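Local coordinates for Two-component system response regulator/GGDEF domain protein (Aeromonas salmonicida, PDB 3LUF), which is a probable response regulator and diguanylate cyclase, likely making cyclic di-GMP from two GTP, here represented by its two receiver domains, each holding a magnesium ion, at residues 119-132 with 144-157. Numbering follows the deposited sequence. Where two conformers were deposited one is given.
Sequences LYLNQQIEVLVVDD and LRKQLLQVHEASHA. Unlike the reference sequence in segment 144-157: Gln150 (reference Leu). With MG (magnesium ion), chain F.
Val127 O accepts a hydrogen bond from His152 N, and His152 O accepts one from Val129 N. This pattern joins strands 126-130 and 150-154 in parallel, from Gln150 N to Ile125 O through to Asp131 N to Ala154 O. Their short axes come within 4.7 Å and diverge by 28°. Helix 134-145 links them, which makes a beta-alpha-beta unit, the start of the second CheY-like receiver domain.

Side-chain hydrogen bonds cluster where the two strands begin and in the turns before them. His152 NE2 gives a hydrogen bond to Glu126 OE1 at 2.7 Å, on the lone pair pointing away from OE2. Carboxylate and imidazole are nearly coplanar, 23° apart. On the same face, Gln150, which differs from the reference sequence, extends to the turn before strand 126-130. Its NE2 bonds Gln123 O at 2.8 Å. Asn122 ND2 donates to Gln147 O at 2.9 Å, with the acceptor in its amide plane. The same ND2 donates to a water that bonds Gln147 OE1, so two bonds grip this amide nitrogen.

Apolar contacts lie on both faces. On one, Val129 CG2 presses on Leu144 CD1 at 3.3 Å, a tight fit. Val129 CG1 lies opposite the backbone N (chi1 179°), which leaves CG2 turned to Leu144 and Val151 CG1. On the other face, Leu128 CD1 packs on Ala154 CB at 3.9 Å. Before the strands, Leu149 CD2 rests on Asn122 CG, Ile125 CG2 and Val127 CG1.

Past the paired strands, Asp132 OD1 binds magnesium at 2.0 Å. Asp176, the predicted phosphorylation site, and Tyr178 O bind it too, with three waters. One water donates to Asp131 OD1, while Asp131 OD2 bonds Ser136.

Strand 150-154 is outermost in the sheet, and strand 172-176 flanks strand 126-130 on its other side. Helix 134-145 covers Val129 and Val151 through Met141, and helix 232-248 meets Asn122, Ile125 and Gln147. Leu148 CD1 packs on Leu119 CB of helix 106-122, which connects the two five-stranded sheets.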
# COMPACT_ATOMS: atom_id res chain seq x y z
N LEU B 119 -13.40 -10.27 -0.40
CA LEU B 119 -14.79 -10.04 0.04
C LEU B 119 -15.23 -11.10 1.03
O LEU B 119 -15.89 -10.77 2.01
CB LEU B 119 -15.77 -10.06 -1.16
CG LEU B 119 -15.60 -8.85 -2.09
CD1 LEU B 119 -16.47 -9.09 -3.38
CD2 LEU B 119 -15.96 -7.52 -1.48
N TYR B 120 -14.82 -12.34 0.82
CA TYR B 120 -15.13 -13.40 1.79
C TYR B 120 -14.51 -13.08 3.17
O TYR B 120 -15.20 -13.13 4.21
CB TYR B 120 -14.66 -14.78 1.31
CG TYR B 120 -14.76 -15.75 2.45
CD1 TYR B 120 -15.98 -16.34 2.76
CD2 TYR B 120 -13.66 -15.95 3.34
CE1 TYR B 120 -16.11 -17.18 3.87
CE2 TYR B 120 -13.81 -16.77 4.46
CZ TYR B 120 -15.02 -17.38 4.69
OH TYR B 120 -15.17 -18.17 5.78
N LEU B 121 -13.22 -12.80 3.18
CA LEU B 121 -12.52 -12.52 4.46
C LEU B 121 -13.06 -11.30 5.20
O LEU B 121 -13.14 -11.28 6.45
CB LEU B 121 -11.03 -12.38 4.23
CG LEU B 121 -10.27 -13.64 3.82
CD1 LEU B 121 -8.84 -13.30 3.43
CD2 LEU B 121 -10.31 -14.76 4.92
N ASN B 122 -13.40 -10.26 4.44
CA ASN B 122 -13.87 -9.03 5.03
C ASN B 122 -15.14 -9.16 5.87
O ASN B 122 -15.38 -8.33 6.75
CB ASN B 122 -14.12 -7.99 3.95
CG ASN B 122 -12.82 -7.45 3.33
OD1 ASN B 122 -11.71 -7.78 3.76
ND2 ASN B 122 -12.97 -6.59 2.34
N GLN B 123 -15.97 -10.15 5.57
CA GLN B 123 -17.24 -10.33 6.31
C GLN B 123 -16.99 -10.41 7.82
O GLN B 123 -17.86 -10.03 8.64
CB GLN B 123 -17.95 -11.62 5.90
CG GLN B 123 -18.33 -11.70 4.42
CD GLN B 123 -18.89 -13.05 4.07
OE1 GLN B 123 -18.16 -14.05 3.98
NE2 GLN B 123 -20.20 -13.09 3.84
N GLN B 124 -15.84 -10.96 8.21
CA GLN B 124 -15.62 -11.12 9.65
C GLN B 124 -14.61 -10.13 10.22
O GLN B 124 -14.07 -10.34 11.33
CB GLN B 124 -15.30 -12.57 10.00
CG GLN B 124 -13.89 -12.99 9.82
CD GLN B 124 -13.54 -14.24 10.60
OE1 GLN B 124 -12.40 -14.41 11.05
NE2 GLN B 124 -14.53 -15.15 10.74
N ILE B 125 -14.35 -9.07 9.46
CA ILE B 125 -13.36 -8.07 9.87
C ILE B 125 -14.05 -6.77 10.27
O ILE B 125 -14.92 -6.28 9.56
CB ILE B 125 -12.32 -7.83 8.74
CG1 ILE B 125 -11.50 -9.11 8.52
CG2 ILE B 125 -11.42 -6.62 9.08
CD1 ILE B 125 -10.51 -9.08 7.31
N GLU B 126 -13.68 -6.22 11.43
CA GLU B 126 -14.23 -4.93 11.90
C GLU B 126 -13.20 -3.81 11.72
O GLU B 126 -12.01 -3.97 12.05
CB GLU B 126 -14.63 -5.02 13.38
CG GLU B 126 -15.68 -6.11 13.61
CD GLU B 126 -16.12 -6.20 15.07
OE1 GLU B 126 -16.47 -5.14 15.63
OE2 GLU B 126 -16.12 -7.32 15.63
N VAL B 127 -13.67 -2.71 11.14
CA VAL B 127 -12.84 -1.54 10.90
C VAL B 127 -13.50 -0.29 11.44
O VAL B 127 -14.70 -0.27 11.68
CB VAL B 127 -12.55 -1.39 9.40
CG1 VAL B 127 -11.97 -2.65 8.83
CG2 VAL B 127 -13.85 -0.92 8.63
N LEU B 128 -12.71 0.77 11.63
CA LEU B 128 -13.24 2.00 12.22
C LEU B 128 -12.89 3.19 11.35
O LEU B 128 -11.73 3.35 10.95
CB LEU B 128 -12.66 2.20 13.63
CG LEU B 128 -12.93 3.52 14.38
CD1 LEU B 128 -14.44 3.81 14.54
CD2 LEU B 128 -12.19 3.57 15.74
N VAL B 129 -13.89 4.02 11.02
CA VAL B 129 -13.65 5.26 10.29
C VAL B 129 -13.80 6.43 11.27
O VAL B 129 -14.82 6.52 11.94
CB VAL B 129 -14.67 5.47 9.11
CG1 VAL B 129 -14.39 6.80 8.39
CG2 VAL B 129 -14.61 4.30 8.14
N VAL B 130 -12.75 7.26 11.37
CA VAL B 130 -12.72 8.46 12.24
C VAL B 130 -12.60 9.70 11.36
O VAL B 130 -11.60 9.92 10.65
CB VAL B 130 -11.54 8.44 13.22
CG1 VAL B 130 -11.70 9.54 14.26
CG2 VAL B 130 -11.45 7.09 13.91
N ASP B 131 -13.63 10.54 11.42
CA ASP B 131 -13.76 11.66 10.51
C ASP B 131 -14.81 12.56 11.11
O ASP B 131 -15.88 12.09 11.46
CB ASP B 131 -14.28 11.16 9.15
CG ASP B 131 -14.28 12.24 8.07
OD1 ASP B 131 -14.29 13.45 8.40
OD2 ASP B 131 -14.25 11.87 6.88
N ASP B 132 -14.49 13.84 11.24
CA ASP B 132 -15.42 14.78 11.90
C ASP B 132 -16.51 15.34 10.99
O ASP B 132 -17.45 15.99 11.46
CB ASP B 132 -14.66 15.91 12.58
CG ASP B 132 -13.85 16.72 11.61
OD1 ASP B 132 -13.11 16.15 10.79
OD2 ASP B 132 -13.95 17.96 11.68
N LEU B 144 -16.62 1.27 2.39
CA LEU B 144 -16.14 0.09 3.10
C LEU B 144 -17.20 -0.99 3.29
O LEU B 144 -16.89 -2.18 3.30
CB LEU B 144 -15.54 0.50 4.46
CG LEU B 144 -14.36 1.48 4.39
CD1 LEU B 144 -14.04 2.03 5.77
CD2 LEU B 144 -13.11 0.82 3.83
N ARG B 145 -18.46 -0.58 3.43
CA ARG B 145 -19.56 -1.54 3.55
C ARG B 145 -19.77 -2.31 2.23
O ARG B 145 -20.20 -3.46 2.25
CB ARG B 145 -20.85 -0.88 4.04
CG ARG B 145 -20.77 -0.53 5.50
CD ARG B 145 -22.04 0.04 6.09
NE ARG B 145 -21.87 0.04 7.55
CZ ARG B 145 -22.50 0.84 8.39
NH1 ARG B 145 -23.39 1.73 7.95
NH2 ARG B 145 -22.24 0.74 9.69
N LYS B 146 -19.39 -1.70 1.11
CA LYS B 146 -19.39 -2.37 -0.21
C LYS B 146 -18.16 -3.27 -0.42
O LYS B 146 -18.01 -3.92 -1.45
CB LYS B 146 -19.38 -1.36 -1.33
CG LYS B 146 -20.67 -0.59 -1.48
CD LYS B 146 -20.93 -0.30 -2.94
CE LYS B 146 -19.81 0.53 -3.51
NZ LYS B 146 -19.84 0.47 -4.99
N GLN B 147 -17.25 -3.27 0.54
CA GLN B 147 -16.20 -4.27 0.58
C GLN B 147 -16.63 -5.40 1.54
O GLN B 147 -15.83 -6.26 1.88
CB GLN B 147 -14.86 -3.64 1.00
CG GLN B 147 -14.31 -2.56 0.04
CD GLN B 147 -13.09 -1.81 0.58
OE1 GLN B 147 -12.14 -2.41 1.11
NE2 GLN B 147 -13.09 -0.49 0.42
N LEU B 148 -17.89 -5.38 2.00
CA LEU B 148 -18.45 -6.33 2.96
C LEU B 148 -17.84 -6.31 4.38
O LEU B 148 -18.06 -7.22 5.18
CB LEU B 148 -18.48 -7.77 2.39
CG LEU B 148 -19.28 -7.92 1.08
CD1 LEU B 148 -19.21 -9.36 0.68
CD2 LEU B 148 -20.77 -7.48 1.26
N LEU B 149 -17.13 -5.22 4.70
CA LEU B 149 -16.56 -5.08 6.03
C LEU B 149 -17.64 -4.68 7.05
O LEU B 149 -18.68 -4.12 6.70
CB LEU B 149 -15.46 -4.01 6.01
CG LEU B 149 -14.21 -4.37 5.20
CD1 LEU B 149 -13.48 -3.11 4.78
CD2 LEU B 149 -13.29 -5.24 6.05
N GLN B 150 -17.36 -4.99 8.31
CA GLN B 150 -18.13 -4.48 9.43
C GLN B 150 -17.52 -3.15 9.83
O GLN B 150 -16.39 -3.09 10.30
CB GLN B 150 -18.03 -5.48 10.57
CG GLN B 150 -18.72 -6.80 10.25
CD GLN B 150 -18.63 -7.75 11.42
OE1 GLN B 150 -18.93 -7.38 12.55
NE2 GLN B 150 -18.14 -8.96 11.17
N VAL B 151 -18.30 -2.07 9.63
CA VAL B 151 -17.78 -0.70 9.71
C VAL B 151 -18.35 0.05 10.92
O VAL B 151 -19.58 0.22 11.07
CB VAL B 151 -18.03 0.11 8.40
CG1 VAL B 151 -17.27 1.41 8.45
CG2 VAL B 151 -17.59 -0.72 7.12
N HIS B 152 -17.45 0.47 11.82
CA HIS B 152 -17.84 1.31 12.93
C HIS B 152 -17.50 2.75 12.57
O HIS B 152 -16.61 3.01 11.79
CB HIS B 152 -17.02 0.94 14.16
CG HIS B 152 -17.20 -0.47 14.63
ND1 HIS B 152 -18.02 -0.80 15.68
CD2 HIS B 152 -16.62 -1.62 14.22
CE1 HIS B 152 -17.97 -2.10 15.88
NE2 HIS B 152 -17.13 -2.63 15.00
N GLU B 153 -18.20 3.71 13.17
CA GLU B 153 -17.90 5.12 12.90
C GLU B 153 -17.65 5.94 14.17
O GLU B 153 -18.18 5.63 15.26
CB GLU B 153 -19.00 5.78 12.02
CG GLU B 153 -20.35 5.91 12.73
CD GLU B 153 -21.37 6.81 12.02
OE1 GLU B 153 -21.03 7.94 11.55
OE2 GLU B 153 -22.54 6.38 11.96
N ALA B 154 -16.85 6.97 14.01
CA ALA B 154 -16.51 7.90 15.07
C ALA B 154 -16.33 9.30 14.50
O ALA B 154 -15.63 9.52 13.50
CB ALA B 154 -15.22 7.43 15.82
N SER B 155 -16.94 10.26 15.18
CA SER B 155 -16.93 11.64 14.67
C SER B 155 -15.79 12.48 15.23
O SER B 155 -15.60 13.63 14.83
CB SER B 155 -18.28 12.33 14.94
OG SER B 155 -19.36 11.44 14.68
N HIS B 156 -15.02 11.91 16.15
CA HIS B 156 -13.87 12.61 16.71
C HIS B 156 -12.99 11.62 17.48
O HIS B 156 -13.37 10.47 17.66
CB HIS B 156 -14.27 13.79 17.60
CG HIS B 156 -15.39 13.50 18.55
ND1 HIS B 156 -15.28 12.58 19.58
CD2 HIS B 156 -16.62 14.05 18.67
CE1 HIS B 156 -16.41 12.56 20.27
NE2 HIS B 156 -17.24 13.44 19.74
N ALA B 157 -11.81 12.07 17.89
CA ALA B 157 -10.87 11.17 18.55
C ALA B 157 -11.42 10.59 19.83
O ALA B 157 -11.24 9.40 20.09
CB ALA B 157 -9.56 11.87 18.83
MG MG F . -11.87 16.62 9.34
O HOH W 1 -11.18 -4.87 0.80
O HOH W 2 -13.33 15.91 7.99
O HOH W 3 -12.62 18.59 9.08
O HOH W 4 -10.59 16.83 7.67